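Local coordinates for enoyl-CoA hydratase subunit I (Geobacillus kaustophilus, PDB 2PBP), which probably acts as a hydro-lyase of the enoyl-CoA hydratase/isomerase family, adding water across the double bond of enoyl-CoA thioesters, at residues R31-V34 and A35-A39. Sequence-based numbering, arbitrary orientation.
Sequences RQMV and AEIVA
Three donors share the carboxylate of E36: OE2 accepts the side-chain amide of Q32, NE2 to OE2 3.1 Å, while OE1 takes the backbone N-H groups of V5 and S6 in the segment leading into strand 7-12. A buried carboxylate suits the spot because both its oxygens are thus satisfied. The hydrogen bond from Q32 NE2 is nearly straight (174°); OE2 lies almost in the Q32 amide plane, while NE2 comes to the anti side of OE2, 25° out of the carboxylate plane. With CG beside the carbonyl carbon and a bend at chi2 (55°), Q32 runs forward over the next turn, a job suited to a long, neutral donor at an exposed site. Replacing E36 with an alanine would probably leave the N-H groups of V5 and S6 without their carboxylate and the Q32 amide free to turn. This is the first part of helix 31-46, the helix of the beta-alpha-beta crossover between parallel strands 15-20 and 52-57 in the crotonase-like fold. Along its buried side, the flexible M33 places its CG methylene 3.8 Å from I37 CD1, the sulfur slightly farther off, and continues onto I7. V34 CG1 and V38 CG2 meet more loosely, at 4.2 Å, their compact side chains also touching helix 86-92.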
# COMPACT_ATOMS: atom_id res chain seq x y z
N ARG A 31 19.80 -12.90 -22.23
CA ARG A 31 20.59 -11.85 -21.61
C ARG A 31 20.68 -10.63 -22.53
O ARG A 31 20.67 -9.49 -22.07
CB ARG A 31 22.00 -12.34 -21.26
CG ARG A 31 22.04 -13.41 -20.17
CD ARG A 31 23.46 -13.58 -19.64
NE ARG A 31 24.42 -13.88 -20.71
CZ ARG A 31 24.54 -15.07 -21.29
NH1 ARG A 31 23.77 -16.08 -20.91
NH2 ARG A 31 25.42 -15.24 -22.26
N GLN A 32 20.76 -10.88 -23.84
CA GLN A 32 20.85 -9.79 -24.81
C GLN A 32 19.57 -8.95 -24.81
O GLN A 32 19.63 -7.72 -24.82
CB GLN A 32 21.11 -10.35 -26.21
CG GLN A 32 21.17 -9.29 -27.31
CD GLN A 32 22.19 -8.20 -27.02
OE1 GLN A 32 23.26 -8.47 -26.47
NE2 GLN A 32 21.87 -6.97 -27.42
N MET A 33 18.43 -9.62 -24.81
CA MET A 33 17.13 -8.93 -24.81
C MET A 33 16.99 -8.08 -23.55
O MET A 33 16.59 -6.91 -23.62
CB MET A 33 16.00 -9.96 -24.88
CG MET A 33 14.59 -9.39 -24.70
SD MET A 33 14.06 -8.27 -26.03
CE MET A 33 13.19 -9.44 -27.10
N VAL A 34 17.31 -8.66 -22.40
CA VAL A 34 17.21 -7.93 -21.14
C VAL A 34 18.10 -6.69 -21.15
O VAL A 34 17.68 -5.62 -20.72
CB VAL A 34 17.61 -8.83 -19.94
CG1 VAL A 34 17.62 -8.01 -18.65
CG2 VAL A 34 16.64 -10.00 -19.84
N ALA A 35 19.32 -6.82 -21.67
CA ALA A 35 20.24 -5.69 -21.73
C ALA A 35 19.64 -4.56 -22.55
O ALA A 35 19.75 -3.39 -22.18
CB ALA A 35 21.58 -6.13 -22.31
N GLU A 36 19.01 -4.90 -23.67
CA GLU A 36 18.40 -3.87 -24.52
C GLU A 36 17.23 -3.21 -23.80
O GLU A 36 17.05 -1.99 -23.89
CB GLU A 36 17.93 -4.48 -25.84
CG GLU A 36 19.08 -4.85 -26.78
CD GLU A 36 18.60 -5.30 -28.14
OE1 GLU A 36 17.78 -4.59 -28.75
OE2 GLU A 36 19.06 -6.36 -28.61
N ILE A 37 16.45 -4.00 -23.08
CA ILE A 37 15.31 -3.47 -22.34
C ILE A 37 15.82 -2.49 -21.28
O ILE A 37 15.28 -1.40 -21.13
CB ILE A 37 14.51 -4.60 -21.66
CG1 ILE A 37 13.90 -5.52 -22.72
CG2 ILE A 37 13.43 -4.01 -20.76
CD1 ILE A 37 13.38 -6.85 -22.20
N VAL A 38 16.87 -2.88 -20.56
CA VAL A 38 17.45 -2.03 -19.52
C VAL A 38 17.93 -0.70 -20.11
O VAL A 38 17.67 0.37 -19.55
CB VAL A 38 18.64 -2.72 -18.82
CG1 VAL A 38 19.36 -1.73 -17.92
CG2 VAL A 38 18.15 -3.90 -18.02
N ALA A 39 18.61 -0.78 -21.24
CA ALA A 39 19.13 0.42 -21.89
C ALA A 39 17.99 1.34 -22.31
O ALA A 39 18.05 2.55 -22.09
CB ALA A 39 19.97 0.02 -23.10